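Long-range contacts in subtilase cytotoxin subunit A (PDB 2IY9), which cleaves the host endoplasmic reticulum chaperone BiP as the serine protease subunit of an AB5 toxin, which leads to cell death: residues 30-40 and 321-331; 139-147 and 290-298. One frame throughout, in Å; residues are numbered along the deposited sequence.

Contact 1 and contact 2 lie about 18 Å apart, centre to centre, in one subtilase (peptidase S8) fold. Contact 1 pairs the N-terminal residues 30-40 with the C-terminal residues 321-331. Contact 2, between 139-147 and 290-298, is nested inside the chain loop that contact 1 closes. Helix 271-288 runs beside both. The two contacts also touch: Phe330 packs on Ala292 and Leu297. Segment 139-147 leads into strand 147-149 of the parallel sheet, so contact 2 ties helix 294-304 to the sheet. Contact 1 brings together segments near the two ends of the modelled chain, including the start of the A2 domain, which enters the SubB pore. Both contacts lie away from the charge relay residues.

Contact 1: residues 30-40 and 321-331; sequences IGLTETTMSLT and LNAEKAISMFC
Ile327 is a branched bump on helix 323-331 that fits against Thr36. Its CD1 meets Thr36 CG2 at 3.7 Å and also touches Leu32 CD1. Its CG2 sits against the backbone O of Thr36 and the methyl of Thr40. Leu32, Thr36 and Thr40 thus form the hollow for one branched side chain, with Met37 SD at its margin. Thr36 turns its methyl to this hollow because CG2 is anti to the backbone N. Its OG1 (chi1 -67°) instead donates to Gly31 O at 2.8 Å. A water donates to both Thr36 OG1 and Glu324 O, bridging the two helices.

Ala323 is a smaller bump. Its CB lies 3.7 Å from Ile30 CD1 and also touches Leu32 CD1. Ile30 CD1 reaches on to Leu321 CD2, and these two side chains meet at a slant. Ile30 O lies over the start of the helix and accepts from Ala323 N at 2.8 Å and from Glu324 N at 3.3 Å. Gly31 ends the preceding helix in a Schellman motif with positive phi. Gly31 has no side chain, and Glu324 CB comes within 3.3 Å of Gly31 O. Asn322 N-caps helix 323-331, its OD1 accepting from Lys325 N. At the far end Leu39 CD1 rests on Ser328 CA at 3.7 Å, and Leu39 O meets Cys331 CB.

The short helix 34-38 runs at 28° to helix 323-331, with axes 9.4 Å apart. The pair joins the N-terminal part of the chain to the start of the A2 domain. Cys331 is disulfide-bonded to Cys288 at the end of helix 271-288. Ile327 also touches Ala284 of that helix, and Leu321 packs on Ile249 and Ala251 of strand 249-252.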
loop_
_atom_site.group_PDB
_atom_site.type_symbol
_atom_site.label_atom_id
_atom_site.label_comp_id
_atom_site.label_asym_id
_atom_site.label_seq_id
_atom_site.Cartn_x
_atom_site.Cartn_y
_atom_site.Cartn_z
ATOM N N ILE A 30 1.200 11.277 11.720
ATOM C CA ILE A 30 0.323 11.479 10.565
ATOM C C ILE A 30 -1.084 11.990 10.904
ATOM O O ILE A 30 -1.915 12.181 10.004
ATOM C CB ILE A 30 0.242 10.213 9.666
ATOM C CG1 ILE A 30 -0.606 9.119 10.322
ATOM C CG2 ILE A 30 1.630 9.721 9.338
ATOM C CD1 ILE A 30 -0.946 7.958 9.403
ATOM N N GLY A 31 -1.346 12.233 12.188
ATOM C CA GLY A 31 -2.626 12.804 12.612
ATOM C C GLY A 31 -3.748 11.776 12.683
ATOM O O GLY A 31 -4.932 12.109 12.500
ATOM N N LEU A 32 -3.379 10.530 12.960
ATOM C CA LEU A 32 -4.351 9.447 13.085
ATOM C C LEU A 32 -4.811 9.400 14.535
ATOM O O LEU A 32 -4.499 8.467 15.272
ATOM C CB LEU A 32 -3.743 8.109 12.629
ATOM C CG LEU A 32 -4.638 6.957 12.142
ATOM C CD1 LEU A 32 -5.333 7.302 10.838
ATOM C CD2 LEU A 32 -3.794 5.691 11.959
ATOM N N THR A 33 -5.531 10.451 14.919
ATOM C CA THR A 33 -6.019 10.667 16.271
ATOM C C THR A 33 -7.424 10.101 16.438
ATOM O O THR A 33 -8.076 9.717 15.465
ATOM C CB THR A 33 -6.084 12.180 16.596
ATOM O OG1 THR A 33 -7.026 12.823 15.719
ATOM C CG2 THR A 33 -4.706 12.834 16.455
ATOM N N GLU A 34 -7.892 10.092 17.681
ATOM C CA GLU A 34 -9.233 9.619 18.014
ATOM C C GLU A 34 -10.295 10.368 17.218
ATOM O O GLU A 34 -11.188 9.741 16.653
ATOM C CB GLU A 34 -9.496 9.765 19.518
ATOM C CG GLU A 34 -8.388 9.203 20.413
ATOM C CD GLU A 34 -7.113 10.053 20.408
ATOM O OE1 GLU A 34 -7.200 11.272 20.679
ATOM O OE2 GLU A 34 -6.021 9.497 20.133
ATOM N N THR A 35 -10.194 11.698 17.158
ATOM C CA THR A 35 -11.208 12.505 16.465
ATOM C C THR A 35 -11.197 12.284 14.952
ATOM O O THR A 35 -12.242 12.370 14.305
ATOM C CB THR A 35 -11.108 14.027 16.775
ATOM O OG1 THR A 35 -9.976 14.592 16.112
ATOM C CG2 THR A 35 -10.993 14.285 18.267
ATOM N N THR A 36 -10.013 12.012 14.402
ATOM C CA THR A 36 -9.854 11.652 12.993
ATOM C C THR A 36 -10.628 10.369 12.712
ATOM O O THR A 36 -11.424 10.303 11.770
ATOM C CB THR A 36 -8.354 11.474 12.634
ATOM O OG1 THR A 36 -7.698 12.741 12.727
ATOM C CG2 THR A 36 -8.165 10.925 11.217
ATOM N N MET A 37 -10.410 9.369 13.558
ATOM C CA MET A 37 -11.025 8.052 13.386
ATOM C C MET A 37 -12.537 8.067 13.599
ATOM O O MET A 37 -13.258 7.259 13.010
ATOM C CB MET A 37 -10.349 7.019 14.289
ATOM C CG MET A 37 -8.868 6.854 13.994
ATOM S SD MET A 37 -8.499 6.894 12.221
ATOM C CE MET A 37 -9.163 5.309 11.696
ATOM N N SER A 38 -13.006 9.002 14.428
ATOM C CA SER A 38 -14.433 9.185 14.680
ATOM C C SER A 38 -15.209 9.576 13.416
ATOM O O SER A 38 -16.407 9.314 13.322
ATOM C CB SER A 38 -14.641 10.238 15.771
ATOM O OG SER A 38 -14.426 11.548 15.266
ATOM N N LEU A 39 -14.513 10.183 12.453
ATOM C CA LEU A 39 -15.099 10.611 11.181
ATOM C C LEU A 39 -15.380 9.478 10.185
ATOM O O LEU A 39 -16.084 9.686 9.193
ATOM C CB LEU A 39 -14.201 11.660 10.502
ATOM C CG LEU A 39 -13.740 12.873 11.313
ATOM C CD1 LEU A 39 -12.897 13.796 10.456
ATOM C CD2 LEU A 39 -14.928 13.622 11.899
ATOM N N THR A 40 -14.808 8.301 10.432
ATOM C CA THR A 40 -14.992 7.142 9.549
ATOM C C THR A 40 -16.291 6.391 9.862
ATOM O O THR A 40 -16.832 6.497 10.971
ATOM C CB THR A 40 -13.791 6.158 9.616
ATOM O OG1 THR A 40 -13.715 5.561 10.912
ATOM C CG2 THR A 40 -12.473 6.877 9.320
ATOM N N LEU A 321 2.374 12.001 3.737
ATOM C CA LEU A 321 1.084 11.527 4.214
ATOM C C LEU A 321 0.587 12.300 5.432
ATOM O O LEU A 321 1.273 12.376 6.457
ATOM C CB LEU A 321 1.177 10.033 4.550
ATOM C CG LEU A 321 -0.096 9.388 5.103
ATOM C CD1 LEU A 321 -1.204 9.409 4.055
ATOM C CD2 LEU A 321 0.164 7.969 5.631
ATOM N N ASN A 322 -0.603 12.882 5.295
ATOM C CA ASN A 322 -1.307 13.510 6.409
ATOM C C ASN A 322 -2.690 12.880 6.478
ATOM O O ASN A 322 -3.568 13.220 5.679
ATOM C CB ASN A 322 -1.430 15.027 6.209
ATOM C CG ASN A 322 -2.105 15.727 7.385
ATOM O OD1 ASN A 322 -2.818 15.102 8.182
ATOM N ND2 ASN A 322 -1.874 17.037 7.498
ATOM N N ALA A 323 -2.854 11.947 7.412
ATOM C CA ALA A 323 -4.091 11.172 7.557
ATOM C C ALA A 323 -5.232 12.020 8.081
ATOM O O ALA A 323 -6.375 11.838 7.658
ATOM C CB ALA A 323 -3.874 9.972 8.456
ATOM N N GLU A 324 -4.922 12.936 9.002
ATOM C CA GLU A 324 -5.932 13.818 9.579
ATOM C C GLU A 324 -6.630 14.602 8.476
ATOM O O GLU A 324 -7.859 14.605 8.391
ATOM C CB GLU A 324 -5.329 14.762 10.635
ATOM C CG GLU A 324 -6.298 15.870 11.088
ATOM C CD GLU A 324 -5.664 16.841 12.064
ATOM O OE1 GLU A 324 -5.199 17.918 11.624
ATOM O OE2 GLU A 324 -5.619 16.523 13.272
ATOM N N LYS A 325 -5.839 15.252 7.629
ATOM C CA LYS A 325 -6.362 16.036 6.524
ATOM C C LYS A 325 -7.039 15.171 5.446
ATOM O O LYS A 325 -8.122 15.525 4.980
ATOM C CB LYS A 325 -5.255 16.919 5.933
ATOM C CG LYS A 325 -5.729 17.989 4.955
ATOM C CD LYS A 325 -6.494 19.115 5.643
ATOM C CE LYS A 325 -6.748 20.281 4.689
ATOM N NZ LYS A 325 -7.232 19.818 3.356
ATOM N N ALA A 326 -6.413 14.055 5.059
ATOM C CA ALA A 326 -7.008 13.142 4.074
ATOM C C ALA A 326 -8.388 12.640 4.501
ATOM O O ALA A 326 -9.344 12.693 3.722
ATOM C CB ALA A 326 -6.077 11.953 3.797
ATOM N N ILE A 327 -8.474 12.155 5.736
ATOM C CA ILE A 327 -9.704 11.556 6.249
ATOM C C ILE A 327 -10.757 12.646 6.471
ATOM O O ILE A 327 -11.892 12.511 6.014
ATOM C CB ILE A 327 -9.451 10.681 7.507
ATOM C CG1 ILE A 327 -8.673 9.413 7.108
ATOM C CG2 ILE A 327 -10.784 10.333 8.222
ATOM C CD1 ILE A 327 -7.996 8.678 8.259
ATOM N N SER A 328 -10.355 13.735 7.127
ATOM C CA SER A 328 -11.228 14.899 7.328
ATOM C C SER A 328 -11.829 15.407 6.014
ATOM O O SER A 328 -13.046 15.530 5.898
ATOM C CB SER A 328 -10.476 16.020 8.048
ATOM O OG SER A 328 -11.365 17.062 8.419
ATOM N N MET A 329 -10.981 15.672 5.021
ATOM C CA MET A 329 -11.447 16.169 3.715
ATOM C C MET A 329 -12.405 15.203 3.026
ATOM O O MET A 329 -13.480 15.596 2.558
ATOM C CB MET A 329 -10.269 16.468 2.779
ATOM C CG MET A 329 -9.527 17.776 3.060
ATOM S SD MET A 329 -10.564 19.260 3.214
ATOM C CE MET A 329 -11.280 19.410 1.574
ATOM N N PHE A 330 -12.011 13.941 2.942
ATOM C CA PHE A 330 -12.819 12.980 2.217
ATOM C C PHE A 330 -14.141 12.709 2.927
ATOM O O PHE A 330 -15.194 12.675 2.291
ATOM C CB PHE A 330 -12.059 11.673 1.992
ATOM C CG PHE A 330 -12.713 10.780 0.989
ATOM C CD1 PHE A 330 -12.520 10.989 -0.375
ATOM C CD2 PHE A 330 -13.560 9.758 1.401
ATOM C CE1 PHE A 330 -13.138 10.164 -1.315
ATOM C CE2 PHE A 330 -14.184 8.929 0.469
ATOM C CZ PHE A 330 -13.971 9.132 -0.889
ATOM N N CYS A 331 -14.074 12.520 4.242
ATOM C CA CYS A 331 -15.254 12.170 5.018
ATOM C C CYS A 331 -16.211 13.344 5.245
ATOM O O CYS A 331 -17.421 13.131 5.285
ATOM C CB CYS A 331 -14.868 11.507 6.339
ATOM S SG CYS A 331 -14.149 9.860 6.120
HETATM O O HOH W 1 -9.155 14.101 10.605
#

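Contact 2: residues 139-147 and 290-298; sequences LAPGEEKII and PRATATELK
Lys145 reaches from the loop before strand 147-149 to Pro290 and Ala292 in the loop before helix 294-304. That strand is central in the parallel sheet of the subtilase fold. The side chain starts at CB, which points toward segment 290-298. CG lies anti to the backbone N (chi1 -167°), and the chain stays extended as far as CE. CD passes 3.4 Å from Pro290 O and also touches Leu297 CD1. CE lies close to the carbonyl oxygens of Pro290 and Ala292. Lys145 CE presses on Leu297 CD1 at 3.4 Å, tighter than usual for two carbons. The last torsion bends the chain (chi4 66°) and brings NZ within bonding distance of both carbonyl oxygens. Lys145 NZ donates to Ala292 O at 2.6 Å, nearly in line with that carbonyl bond. The bond from Lys145 NZ to Pro290 O is longer, 3.1 Å, and the donor is tilted from the carbonyl plane. NZ also donates to Asp174 O, so three carbonyl oxygens hold this buried ammonium group. They would be expected to stabilise its positive charge.

The rest of the contact is van der Waals packing. Ile146 CD1 touches Leu297 CD1 at 4.3 Å, and both residues also pack on Thr286 of helix 271-288. Residues 140-143 form a type II beta turn. Pro141 CB meets Arg291 CG at 3.8 Å, and the two side chains run side by side in the same direction. Pro290 CB packs on Pro141 O. Gly142 has positive phi, and its backbone N lies directly against Pro290 CB.

Each segment also has a local side-chain bond. Ala140 N donates to Glu143 OE1, which it meets from above the carboxylate plane. Thr293 N-caps helix 294-304: Thr293 OG1 accepts from Glu296 N at 3.0 Å.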
loop_
_atom_site.group_PDB
_atom_site.type_symbol
_atom_site.label_atom_id
_atom_site.label_comp_id
_atom_site.label_asym_id
_atom_site.label_seq_id
_atom_site.Cartn_x
_atom_site.Cartn_y
_atom_site.Cartn_z
ATOM N N LEU A 139 -18.030 -8.397 -6.069
ATOM C CA LEU A 139 -17.456 -7.515 -5.058
ATOM C C LEU A 139 -18.288 -6.234 -4.923
ATOM O O LEU A 139 -18.535 -5.532 -5.909
ATOM C CB LEU A 139 -16.009 -7.159 -5.420
ATOM C CG LEU A 139 -14.996 -8.301 -5.340
ATOM C CD1 LEU A 139 -13.671 -7.928 -5.998
ATOM C CD2 LEU A 139 -14.807 -8.722 -3.877
ATOM N N ALA A 140 -18.719 -5.955 -3.699
ATOM C CA ALA A 140 -19.484 -4.763 -3.388
ATOM C C ALA A 140 -18.545 -3.553 -3.416
ATOM O O ALA A 140 -17.320 -3.728 -3.334
ATOM C CB ALA A 140 -20.150 -4.919 -2.013
ATOM N N PRO A 141 -19.110 -2.321 -3.510
ATOM C CA PRO A 141 -18.264 -1.128 -3.466
ATOM C C PRO A 141 -17.512 -1.131 -2.135
ATOM O O PRO A 141 -18.106 -1.424 -1.098
ATOM C CB PRO A 141 -19.276 0.025 -3.493
ATOM C CG PRO A 141 -20.515 -0.568 -4.116
ATOM C CD PRO A 141 -20.542 -1.977 -3.607
ATOM N N GLY A 142 -16.220 -0.847 -2.160
ATOM C CA GLY A 142 -15.430 -0.879 -0.924
ATOM C C GLY A 142 -14.740 -2.211 -0.646
ATOM O O GLY A 142 -13.861 -2.276 0.216
ATOM N N GLU A 143 -15.155 -3.266 -1.351
ATOM C CA GLU A 143 -14.491 -4.574 -1.267
ATOM C C GLU A 143 -13.386 -4.646 -2.318
ATOM O O GLU A 143 -13.666 -4.686 -3.523
ATOM C CB GLU A 143 -15.494 -5.730 -1.439
ATOM C CG GLU A 143 -16.595 -5.762 -0.362
ATOM C CD GLU A 143 -17.601 -6.900 -0.524
ATOM O OE1 GLU A 143 -17.688 -7.511 -1.616
ATOM O OE2 GLU A 143 -18.316 -7.193 0.463
ATOM N N GLU A 144 -12.136 -4.632 -1.849
ATOM C CA GLU A 144 -10.942 -4.684 -2.718
ATOM C C GLU A 144 -10.848 -3.498 -3.701
ATOM O O GLU A 144 -10.350 -3.624 -4.835
ATOM C CB GLU A 144 -10.830 -6.047 -3.421
ATOM C CG GLU A 144 -10.825 -7.232 -2.452
ATOM C CD GLU A 144 -10.243 -8.488 -3.061
ATOM O OE1 GLU A 144 -11.012 -9.431 -3.317
ATOM O OE2 GLU A 144 -9.016 -8.541 -3.275
ATOM N N LYS A 145 -11.339 -2.346 -3.250
ATOM C CA LYS A 145 -11.176 -1.082 -3.962
ATOM C C LYS A 145 -9.733 -0.589 -3.801
ATOM O O LYS A 145 -9.117 -0.044 -4.743
ATOM C CB LYS A 145 -12.134 -0.043 -3.369
ATOM C CG LYS A 145 -12.304 1.221 -4.198
ATOM C CD LYS A 145 -13.223 2.205 -3.492
ATOM C CE LYS A 145 -13.571 3.410 -4.366
ATOM N NZ LYS A 145 -14.409 3.036 -5.563
ATOM N N ILE A 146 -9.225 -0.752 -2.582
ATOM C CA ILE A 146 -7.859 -0.394 -2.264
ATOM C C ILE A 146 -7.028 -1.663 -2.294
ATOM O O ILE A 146 -7.265 -2.586 -1.514
ATOM C CB ILE A 146 -7.725 0.291 -0.882
ATOM C CG1 ILE A 146 -8.656 1.514 -0.764
ATOM C CG2 ILE A 146 -6.253 0.646 -0.614
ATOM C CD1 ILE A 146 -8.635 2.470 -1.995
ATOM N N ILE A 147 -6.053 -1.680 -3.201
ATOM C CA ILE A 147 -5.205 -2.834 -3.450
ATOM C C ILE A 147 -3.766 -2.555 -3.009
ATOM O O ILE A 147 -3.068 -1.730 -3.606
ATOM C CB ILE A 147 -5.231 -3.220 -4.964
ATOM C CG1 ILE A 147 -6.675 -3.466 -5.445
ATOM C CG2 ILE A 147 -4.364 -4.451 -5.234
ATOM C CD1 ILE A 147 -6.806 -3.431 -6.969
ATOM N N PRO A 290 -17.662 4.374 -0.360
ATOM C CA PRO A 290 -17.024 3.301 -1.127
ATOM C C PRO A 290 -17.327 3.376 -2.621
ATOM O O PRO A 290 -16.614 2.769 -3.425
ATOM C CB PRO A 290 -17.626 2.039 -0.521
ATOM C CG PRO A 290 -18.931 2.478 0.059
ATOM C CD PRO A 290 -18.723 3.864 0.530
ATOM N N ARG A 291 -18.375 4.113 -2.989
ATOM C CA ARG A 291 -18.707 4.307 -4.397
ATOM C C ARG A 291 -17.977 5.484 -5.039
ATOM O O ARG A 291 -18.232 5.786 -6.205
ATOM C CB ARG A 291 -20.212 4.510 -4.580
ATOM C CG ARG A 291 -21.073 3.354 -4.110
ATOM C CD ARG A 291 -22.550 3.654 -4.321
ATOM N NE ARG A 291 -23.090 4.577 -3.316
ATOM C CZ ARG A 291 -23.227 5.897 -3.474
ATOM N NH1 ARG A 291 -22.864 6.495 -4.605
ATOM N NH2 ARG A 291 -23.740 6.628 -2.490
ATOM N N ALA A 292 -17.093 6.155 -4.298
ATOM C CA ALA A 292 -16.316 7.270 -4.866
ATOM C C ALA A 292 -15.374 6.760 -5.950
ATOM O O ALA A 292 -15.014 5.577 -5.963
ATOM C CB ALA A 292 -15.533 8.000 -3.797
ATOM N N THR A 293 -14.995 7.645 -6.864
ATOM C CA THR A 293 -14.103 7.260 -7.943
ATOM C C THR A 293 -12.700 7.117 -7.385
ATOM O O THR A 293 -12.351 7.757 -6.377
ATOM C CB THR A 293 -14.101 8.284 -9.099
ATOM O OG1 THR A 293 -13.581 9.537 -8.641
ATOM C CG2 THR A 293 -15.509 8.478 -9.665
ATOM N N ALA A 294 -11.906 6.272 -8.038
ATOM C CA ALA A 294 -10.476 6.149 -7.764
ATOM C C ALA A 294 -9.798 7.515 -7.862
ATOM O O ALA A 294 -8.985 7.874 -7.007
ATOM C CB ALA A 294 -9.841 5.186 -8.738
ATOM N N THR A 295 -10.162 8.285 -8.890
ATOM C CA THR A 295 -9.574 9.611 -9.089
ATOM C C THR A 295 -9.807 10.520 -7.878
ATOM O O THR A 295 -8.873 11.186 -7.413
ATOM C CB THR A 295 -10.062 10.274 -10.403
ATOM O OG1 THR A 295 -9.663 9.463 -11.518
ATOM C CG2 THR A 295 -9.445 11.669 -10.572
ATOM N N GLU A 296 -11.030 10.527 -7.350
ATOM C CA GLU A 296 -11.350 11.368 -6.189
ATOM C C GLU A 296 -10.581 10.953 -4.925
ATOM O O GLU A 296 -10.065 11.807 -4.207
ATOM C CB GLU A 296 -12.859 11.420 -5.904
ATOM C CG GLU A 296 -13.213 12.451 -4.808
ATOM C CD GLU A 296 -14.616 12.314 -4.225
ATOM O OE1 GLU A 296 -15.451 11.557 -4.780
ATOM O OE2 GLU A 296 -14.882 12.984 -3.194
ATOM N N LEU A 297 -10.525 9.649 -4.653
ATOM C CA LEU A 297 -9.730 9.133 -3.533
ATOM C C LEU A 297 -8.262 9.524 -3.672
ATOM O O LEU A 297 -7.671 10.075 -2.738
ATOM C CB LEU A 297 -9.869 7.612 -3.424
ATOM C CG LEU A 297 -11.088 7.095 -2.653
ATOM C CD1 LEU A 297 -11.370 5.645 -3.044
ATOM C CD2 LEU A 297 -10.838 7.206 -1.150
ATOM N N LYS A 298 -7.681 9.261 -4.848
ATOM C CA LYS A 298 -6.274 9.589 -5.092
ATOM C C LYS A 298 -6.006 11.091 -4.939
ATOM O O LYS A 298 -5.067 11.487 -4.234
ATOM C CB LYS A 298 -5.821 9.104 -6.466
ATOM C CG LYS A 298 -4.357 9.432 -6.783
ATOM C CD LYS A 298 -3.835 8.633 -7.983
ATOM C CE LYS A 298 -2.419 9.072 -8.322
ATOM N NZ LYS A 298 -1.894 8.313 -9.479
#